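PDB 6C62: biuret hydrolase from Pseudomonas sp., which hydrolyses 1-carboxybiuret to urea-1,3-dicarboxylate and ammonia in the atrazine degradation pathway. Local coordinates for residues E122-F127 and G148-G153. Numbering follows the deposited sequence.
Sequences EFAYGF and GGSSGG
Ser150 reaches toward the loop 122-127 with its CB 3.3 Å from the carbonyl O of Gly126, while its OG lies 3.9 Å from the methyl CB of Ala124. A water links the two segments: it donates a hydrogen bond to Ala124 O at 2.6 Å and shares another, of 2.8 Å, with Ser150 OG. The hydroxyl stands between the backbone N and the carbonyl carbon (chi1 65°), a rotation that brings OG alongside Ala124, where it meets this water. Next along, Phe127 meets Gly149 with its CA and its ring edge: Phe127 CA makes a CH-O contact of 3.5 Å with Gly149 O, and Phe127 CD1 comes within 3.4 Å of the same oxygen, which lies in the ring plane. The two backbones are in close apposition here, with Gly149 CA 3.9 Å from Phe127 CA. The glycine-serine run 148-153 belongs to the signature sequence of the amidase family, whose Ser-cisSer-Lys triad is consistent with Ser174, Ser150 and Lys74 here; the peptide bond entering Ser150 is indeed cis. Ser150 OG hydrogen-bonds Lys74 NZ, and Ser150 N hydrogen-bonds OG of Ser174, the probable acyl-ester nucleophile. In the next shell, Ser151 OG bonds Lys74 NZ as well as Ser174 O, and the Phe127 side chain also packs on Val177 of helix 176-182 and on Met397.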
loop_
_atom_site.group_PDB
_atom_site.type_symbol
_atom_site.label_atom_id
_atom_site.label_comp_id
_atom_site.label_asym_id
_atom_site.label_seq_id
_atom_site.Cartn_x
_atom_site.Cartn_y
_atom_site.Cartn_z
ATOM N N GLU A 122 -16.277 15.578 -13.629
ATOM C CA GLU A 122 -16.937 14.424 -12.977
ATOM C C GLU A 122 -15.935 13.483 -12.347
ATOM O O GLU A 122 -15.028 13.033 -12.984
ATOM C CB GLU A 122 -17.798 13.644 -13.968
ATOM C CG GLU A 122 -18.329 12.380 -13.326
ATOM C CD GLU A 122 -19.165 11.519 -14.242
ATOM O OE1 GLU A 122 -18.532 10.614 -14.893
ATOM O OE2 GLU A 122 -20.426 11.672 -14.236
ATOM N N PHE A 123 -16.137 13.199 -11.065
ATOM C CA PHE A 123 -15.329 12.276 -10.309
ATOM C C PHE A 123 -13.877 12.649 -10.256
ATOM O O PHE A 123 -13.030 11.811 -9.973
ATOM C CB PHE A 123 -15.568 10.798 -10.766
ATOM C CG PHE A 123 -16.932 10.252 -10.425
ATOM C CD1 PHE A 123 -17.522 10.478 -9.211
ATOM C CD2 PHE A 123 -17.638 9.475 -11.340
ATOM C CE1 PHE A 123 -18.774 9.927 -8.917
ATOM C CE2 PHE A 123 -18.851 8.930 -11.050
ATOM C CZ PHE A 123 -19.433 9.156 -9.826
ATOM N N ALA A 124 -13.595 13.932 -10.521
ATOM C CA ALA A 124 -12.277 14.532 -10.430
ATOM C C ALA A 124 -11.316 14.108 -11.543
ATOM O O ALA A 124 -10.172 14.474 -11.450
ATOM C CB ALA A 124 -11.646 14.268 -9.060
ATOM N N TYR A 125 -11.740 13.407 -12.586
ATOM C CA TYR A 125 -10.809 12.959 -13.646
ATOM C C TYR A 125 -10.828 13.920 -14.832
ATOM O O TYR A 125 -11.663 13.794 -15.734
ATOM C CB TYR A 125 -11.169 11.549 -14.131
ATOM C CG TYR A 125 -10.047 10.714 -14.791
ATOM C CD1 TYR A 125 -8.718 11.150 -14.868
ATOM C CD2 TYR A 125 -10.321 9.438 -15.272
ATOM C CE1 TYR A 125 -7.735 10.371 -15.441
ATOM C CE2 TYR A 125 -9.294 8.607 -15.802
ATOM C CZ TYR A 125 -8.004 9.087 -15.883
ATOM O OH TYR A 125 -6.994 8.326 -16.462
ATOM N N GLY A 126 -9.967 14.907 -14.812
ATOM C CA GLY A 126 -9.921 15.933 -15.898
ATOM C C GLY A 126 -9.244 17.193 -15.440
ATOM O O GLY A 126 -9.188 17.446 -14.227
ATOM N N PHE A 127 -8.676 17.959 -16.366
ATOM C CA PHE A 127 -8.035 19.229 -16.033
ATOM C C PHE A 127 -8.684 20.454 -16.623
ATOM O O PHE A 127 -8.044 21.503 -16.672
ATOM C CB PHE A 127 -6.611 19.182 -16.528
ATOM C CG PHE A 127 -5.738 18.254 -15.749
ATOM C CD1 PHE A 127 -5.565 18.442 -14.387
ATOM C CD2 PHE A 127 -5.063 17.243 -16.373
ATOM C CE1 PHE A 127 -4.772 17.567 -13.650
ATOM C CE2 PHE A 127 -4.203 16.387 -15.652
ATOM C CZ PHE A 127 -4.087 16.556 -14.293
ATOM N N GLY A 148 -9.789 25.634 -16.196
ATOM C CA GLY A 148 -8.869 24.637 -15.712
ATOM C C GLY A 148 -9.693 23.704 -14.857
ATOM O O GLY A 148 -10.935 23.829 -14.799
ATOM N N GLY A 149 -9.025 22.750 -14.244
ATOM C CA GLY A 149 -9.718 21.699 -13.527
ATOM C C GLY A 149 -8.750 20.742 -12.884
ATOM O O GLY A 149 -7.517 20.906 -13.028
ATOM N N SER A 150 -9.268 19.743 -12.163
ATOM C CA SER A 150 -10.681 19.493 -11.964
ATOM C C SER A 150 -11.367 20.440 -10.988
ATOM O O SER A 150 -12.575 20.434 -10.954
ATOM C CB SER A 150 -10.913 18.036 -11.518
ATOM O OG SER A 150 -10.342 17.782 -10.251
ATOM N N SER A 151 -10.628 21.279 -10.249
ATOM C CA SER A 151 -11.251 22.249 -9.327
ATOM C C SER A 151 -11.575 23.604 -10.006
ATOM O O SER A 151 -11.262 24.652 -9.493
ATOM C CB SER A 151 -10.377 22.484 -8.096
ATOM O OG SER A 151 -9.880 21.301 -7.494
ATOM N N GLY A 152 -12.193 23.562 -11.184
ATOM C CA GLY A 152 -12.429 24.769 -11.964
ATOM C C GLY A 152 -13.369 25.779 -11.301
ATOM O O GLY A 152 -13.124 26.997 -11.352
ATOM N N GLY A 153 -14.428 25.290 -10.674
ATOM C CA GLY A 153 -15.300 26.181 -9.902
ATOM C C GLY A 153 -14.552 26.910 -8.787
ATOM O O GLY A 153 -14.840 28.047 -8.494
HETATM O O HOH W 1 -8.679 15.659 -9.683
#